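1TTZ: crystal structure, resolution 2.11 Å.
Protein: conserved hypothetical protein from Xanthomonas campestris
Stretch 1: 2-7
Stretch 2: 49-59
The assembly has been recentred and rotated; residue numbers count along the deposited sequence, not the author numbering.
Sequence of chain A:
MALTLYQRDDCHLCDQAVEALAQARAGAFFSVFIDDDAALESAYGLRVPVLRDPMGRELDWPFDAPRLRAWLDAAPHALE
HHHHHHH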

ATOM      1  N   ALA A   2      -4.468  -2.208 -11.637  1.00  7.68           N
ATOM      2  CA  ALA A   2      -3.964  -2.850 -10.387  1.00 10.44           C
ATOM      3  C   ALA A   2      -3.149  -1.877  -9.541  1.00  9.92           C
ATOM      4  O   ALA A   2      -2.534  -0.946 -10.059  1.00 12.06           O
ATOM      5  CB  ALA A   2      -3.111  -4.069 -10.732  1.00  8.26           C
ATOM      6  N   LEU A   3      -3.149  -2.106  -8.234  1.00  8.50           N
ATOM      7  CA  LEU A   3      -2.406  -1.264  -7.304  1.00  6.56           C
ATOM      8  C   LEU A   3      -1.081  -1.939  -6.975  1.00  6.86           C
ATOM      9  O   LEU A   3      -0.898  -3.122  -7.249  1.00  6.03           O
ATOM     10  CB  LEU A   3      -3.206  -1.078  -6.014  1.00  5.79           C
ATOM     11  CG  LEU A   3      -4.591  -0.447  -6.169  1.00  6.71           C
ATOM     12  CD1 LEU A   3      -5.322  -0.496  -4.838  1.00  7.06           C
ATOM     13  CD2 LEU A   3      -4.449   0.989  -6.656  1.00  3.52           C
ATOM     14  N   THR A   4      -0.154  -1.177  -6.404  1.00  6.53           N
ATOM     15  CA  THR A   4       1.128  -1.726  -5.997  1.00  4.82           C
ATOM     16  C   THR A   4       1.202  -1.490  -4.498  1.00  4.19           C
ATOM     17  O   THR A   4       1.105  -0.352  -4.040  1.00  3.77           O
ATOM     18  CB  THR A   4       2.323  -0.996  -6.658  1.00  5.38           C
ATOM     19  OG1 THR A   4       2.177  -1.014  -8.080  1.00  6.10           O
ATOM     20  CG2 THR A   4       3.630  -1.673  -6.282  1.00  7.92           C
ATOM     21  N   LEU A   5       1.344  -2.562  -3.731  1.00  2.52           N
ATOM     22  CA  LEU A   5       1.452  -2.424  -2.290  1.00  3.41           C
ATOM     23  C   LEU A   5       2.893  -2.646  -1.862  1.00  4.80           C
ATOM     24  O   LEU A   5       3.395  -3.771  -1.896  1.00  4.81           O
ATOM     25  CB  LEU A   5       0.554  -3.434  -1.561  1.00  2.42           C
ATOM     26  CG  LEU A   5       0.741  -3.416  -0.031  1.00  1.38           C
ATOM     27  CD1 LEU A   5       0.148  -2.127   0.538  1.00  1.00           C
ATOM     28  CD2 LEU A   5       0.073  -4.629   0.615  1.00  1.00           C
ATOM     29  N   TYR A   6       3.570  -1.570  -1.483  1.00  5.03           N
ATOM     30  CA  TYR A   6       4.932  -1.704  -1.020  1.00  8.03           C
ATOM     31  C   TYR A   6       4.854  -2.096   0.452  1.00  9.24           C
ATOM     32  O   TYR A   6       4.197  -1.427   1.254  1.00  8.31           O
ATOM     33  CB  TYR A   6       5.704  -0.388  -1.189  1.00  6.05           C
ATOM     34  CG  TYR A   6       5.958  -0.037  -2.632  1.00  6.40           C
ATOM     35  CD1 TYR A   6       5.134   0.859  -3.310  1.00  8.88           C
ATOM     36  CD2 TYR A   6       7.004  -0.632  -3.335  1.00  5.85           C
ATOM     37  CE1 TYR A   6       5.350   1.158  -4.665  1.00  8.92           C
ATOM     38  CE2 TYR A   6       7.228  -0.340  -4.685  1.00  7.23           C
ATOM     39  CZ  TYR A   6       6.399   0.555  -5.339  1.00  7.99           C
ATOM     40  OH  TYR A   6       6.627   0.859  -6.661  1.00  9.56           O
ATOM     41  N   GLN A   7       5.497  -3.202   0.794  1.00 10.05           N
ATOM     42  CA  GLN A   7       5.512  -3.666   2.170  1.00 12.73           C
ATOM     43  C   GLN A   7       6.817  -4.377   2.484  1.00 13.78           C
ATOM     44  O   GLN A   7       7.670  -4.542   1.615  1.00 11.59           O
ATOM     45  CB  GLN A   7       4.323  -4.599   2.441  1.00 14.45           C
ATOM     46  CG  GLN A   7       4.268  -5.876   1.612  1.00 14.99           C
ATOM     47  CD  GLN A   7       3.079  -6.759   1.978  1.00 12.58           C
ATOM     48  OE1 GLN A   7       2.889  -7.114   3.141  1.00  8.35           O
ATOM     49  NE2 GLN A   7       2.275  -7.118   0.982  1.00 13.00           N
ATOM     50  N   PRO A  49       3.251   0.081   5.398  1.00  4.11           N
ATOM     51  CA  PRO A  49       2.762  -0.158   4.038  1.00  5.09           C
ATOM     52  C   PRO A  49       2.351   1.108   3.286  1.00  6.98           C
ATOM     53  O   PRO A  49       1.762   2.028   3.861  1.00  6.67           O
ATOM     54  CB  PRO A  49       1.582  -1.092   4.266  1.00  4.45           C
ATOM     55  CG  PRO A  49       1.026  -0.566   5.561  1.00  4.76           C
ATOM     56  CD  PRO A  49       2.278  -0.405   6.391  1.00  5.04           C
ATOM     57  N   VAL A  50       2.658   1.134   1.993  1.00  6.62           N
ATOM     58  CA  VAL A  50       2.324   2.262   1.130  1.00  6.09           C
ATOM     59  C   VAL A  50       1.668   1.744  -0.146  1.00  4.94           C
ATOM     60  O   VAL A  50       2.166   0.810  -0.769  1.00  4.06           O
ATOM     61  CB  VAL A  50       3.584   3.063   0.733  1.00  7.45           C
ATOM     62  CG1 VAL A  50       3.226   4.122  -0.300  1.00  6.67           C
ATOM     63  CG2 VAL A  50       4.199   3.715   1.960  1.00  6.26           C
ATOM     64  N   LEU A  51       0.544   2.341  -0.521  1.00  6.36           N
ATOM     65  CA  LEU A  51      -0.170   1.948  -1.732  1.00  7.11           C
ATOM     66  C   LEU A  51       0.110   2.946  -2.851  1.00  7.38           C
ATOM     67  O   LEU A  51       0.106   4.155  -2.623  1.00  7.11           O
ATOM     68  CB  LEU A  51      -1.676   1.900  -1.475  1.00  6.16           C
ATOM     69  CG  LEU A  51      -2.271   0.556  -1.061  1.00 11.54           C
ATOM     70  CD1 LEU A  51      -3.691   0.771  -0.564  1.00 12.64           C
ATOM     71  CD2 LEU A  51      -2.249  -0.417  -2.247  1.00  8.06           C
ATOM     72  N   ARG A  52       0.351   2.446  -4.056  1.00  6.67           N
ATOM     73  CA  ARG A  52       0.622   3.325  -5.187  1.00  7.12           C
ATOM     74  C   ARG A  52      -0.258   2.891  -6.358  1.00  6.75           C
ATOM     75  O   ARG A  52      -0.348   1.700  -6.655  1.00  4.95           O
ATOM     76  CB  ARG A  52       2.106   3.226  -5.566  1.00  7.64           C
ATOM     77  CG  ARG A  52       2.563   4.157  -6.682  1.00  8.79           C
ATOM     78  CD  ARG A  52       3.978   3.802  -7.122  1.00 10.48           C
ATOM     79  NE  ARG A  52       4.438   4.600  -8.257  1.00 13.94           N
ATOM     80  CZ  ARG A  52       5.010   5.796  -8.152  1.00 16.13           C
ATOM     81  NH1 ARG A  52       5.396   6.444  -9.241  1.00 20.30           N
ATOM     82  NH2 ARG A  52       5.207   6.341  -6.959  1.00 14.62           N
ATOM     83  N   ASP A  53      -0.925   3.839  -7.013  1.00  7.92           N
ATOM     84  CA  ASP A  53      -1.766   3.469  -8.142  1.00  7.57           C
ATOM     85  C   ASP A  53      -1.066   3.731  -9.471  1.00  8.79           C
ATOM     86  O   ASP A  53       0.023   4.299  -9.506  1.00  8.37           O
ATOM     87  CB  ASP A  53      -3.130   4.187  -8.080  1.00  7.79           C
ATOM     88  CG  ASP A  53      -3.040   5.683  -8.327  1.00  6.96           C
ATOM     89  OD1 ASP A  53      -1.972   6.176  -8.740  1.00  6.98           O
ATOM     90  OD2 ASP A  53      -4.065   6.365  -8.112  1.00  6.15           O
ATOM     91  N   PRO A  54      -1.676   3.303 -10.584  1.00 12.42           N
ATOM     92  CA  PRO A  54      -1.074   3.507 -11.908  1.00 14.54           C
ATOM     93  C   PRO A  54      -0.638   4.946 -12.180  1.00 16.95           C
ATOM     94  O   PRO A  54       0.410   5.179 -12.782  1.00 18.20           O
ATOM     95  CB  PRO A  54      -2.176   3.036 -12.856  1.00 14.18           C
ATOM     96  CG  PRO A  54      -2.825   1.926 -12.075  1.00 12.83           C
ATOM     97  CD  PRO A  54      -2.935   2.539 -10.691  1.00 10.81           C
HETATM   98  N   MSE A  55      -1.439   5.900 -11.718  1.00 20.39           N
HETATM   99  CA  MSE A  55      -1.157   7.321 -11.905  1.00 22.45           C
HETATM  100  C   MSE A  55       0.069   7.783 -11.134  1.00 20.17           C
HETATM  101  O   MSE A  55       0.599   8.863 -11.390  1.00 18.09           O
HETATM  102  CB  MSE A  55      -2.362   8.155 -11.470  1.00 30.75           C
HETATM  103  CG  MSE A  55      -2.946   9.017 -12.571  1.00 42.40           C
HETATM  104 SE   MSE A  55      -3.361   7.981 -14.152  1.00 58.16          SE
HETATM  105  CE  MSE A  55      -1.936   8.606 -15.317  1.00 52.18           C
ATOM    106  N   GLY A  56       0.510   6.973 -10.183  1.00 17.66           N
ATOM    107  CA  GLY A  56       1.670   7.343  -9.401  1.00 14.69           C
ATOM    108  C   GLY A  56       1.302   7.951  -8.062  1.00 12.96           C
ATOM    109  O   GLY A  56       2.186   8.341  -7.302  1.00 13.75           O
ATOM    110  N   ARG A  57       0.007   8.050  -7.770  1.00 11.28           N
ATOM    111  CA  ARG A  57      -0.436   8.598  -6.490  1.00 10.69           C
ATOM    112  C   ARG A  57      -0.099   7.589  -5.414  1.00  8.87           C
ATOM    113  O   ARG A  57      -0.081   6.388  -5.673  1.00 10.46           O
ATOM    114  CB  ARG A  57      -1.946   8.832  -6.476  1.00  8.79           C
ATOM    115  CG  ARG A  57      -2.459   9.960  -7.351  1.00 11.30           C
ATOM    116  CD  ARG A  57      -3.929  10.216  -7.020  1.00  9.76           C
ATOM    117  NE  ARG A  57      -4.685   8.971  -7.072  1.00 10.74           N
ATOM    118  CZ  ARG A  57      -5.715   8.674  -6.287  1.00  9.80           C
ATOM    119  NH1 ARG A  57      -6.135   9.536  -5.371  1.00 10.79           N
ATOM    120  NH2 ARG A  57      -6.318   7.502  -6.418  1.00 10.33           N
ATOM    121  N   GLU A  58       0.165   8.066  -4.207  1.00  7.04           N
ATOM    122  CA  GLU A  58       0.497   7.171  -3.113  1.00  6.79           C
ATOM    123  C   GLU A  58      -0.264   7.483  -1.826  1.00  8.64           C
ATOM    124  O   GLU A  58      -0.549   8.641  -1.512  1.00  5.36           O
ATOM    125  CB  GLU A  58       2.015   7.174  -2.871  1.00  9.25           C
ATOM    126  CG  GLU A  58       2.804   6.421  -3.952  1.00  8.33           C
ATOM    127  CD  GLU A  58       4.293   6.317  -3.659  1.00 12.14           C
ATOM    128  OE1 GLU A  58       4.980   5.541  -4.359  1.00 10.96           O
ATOM    129  OE2 GLU A  58       4.781   7.010  -2.738  1.00 14.03           O
ATOM    130  N   LEU A  59      -0.613   6.422  -1.106  1.00  8.24           N
ATOM    131  CA  LEU A  59      -1.344   6.519   0.151  1.00  7.66           C
ATOM    132  C   LEU A  59      -0.484   5.820   1.197  1.00  7.84           C
ATOM    133  O   LEU A  59      -0.217   4.621   1.079  1.00  7.27           O
ATOM    134  CB  LEU A  59      -2.685   5.795   0.034  1.00  7.26           C
ATOM    135  CG  LEU A  59      -3.651   5.942   1.212  1.00  8.09           C
ATOM    136  CD1 LEU A  59      -4.130   7.386   1.303  1.00  5.64           C
ATOM    137  CD2 LEU A  59      -4.835   4.996   1.015  1.00  7.81           C
TER
HETATM  138  O   HOH W   1       0.636   1.018  -9.272  1.00 30.99           O

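How does the pairing begin at Pro49 and Val50? Pro49 has no amide hydrogen to give, but its CA lies 3.4 Å from Tyr6 O, a CA-H...O contact, and its buried ring sets CB 4.1 Å from Leu5 CD1. Val50 then pairs fully with Tyr6: Tyr6 N donates to Val50 O at 2.9 Å, and Val50 N to Tyr6 O at 3.1 Å. Their side chains share one face of the antiparallel sheet, CB to CB 4.5 Å, and the branched valine suits an extended, buried strand position.

What does Leu51 contribute, if its backbone does not bond to stretch 1? Its N and O turn instead to Leu59, so the strand 50-52 lies between two partners. Its CA still approaches Thr4 O at 3.5 Å, and its side chain packs on the other face, with CG 4.0 Å from Leu5 CD1 and CD2 3.9 Å from Leu3 CB. Flexible leucines fill this buried apolar layer.

Why does a charged residue fit at Arg52? It lies on the partly exposed face with Thr4 and Tyr6. Thr4 N donates to Arg52 O and Arg52 N to Thr4 O, each at 2.9 Å; a water also bridges Arg52 O and Thr4 OG1. The extended side chain carries CD past the edge of the tyrosine ring, 3.9 Å from Tyr6 CE1, and reaches a salt bridge between Arg52 NH2 and Glu58 OE1 at 2.7 Å.

How does the contact end beyond Arg52? Asp53 CB touches Leu3 CD2 at 3.7 Å, while its carboxylate leads away to Arg57, with OD2 2.9 Å from Arg57 NE in a salt bridge. Pro54 CG meets Ala2 O at 3.5 Å; the type I turn from Asp53 to Gly56 then carries the chain out of reach, its last residue adopting backbone angles that call for glycine.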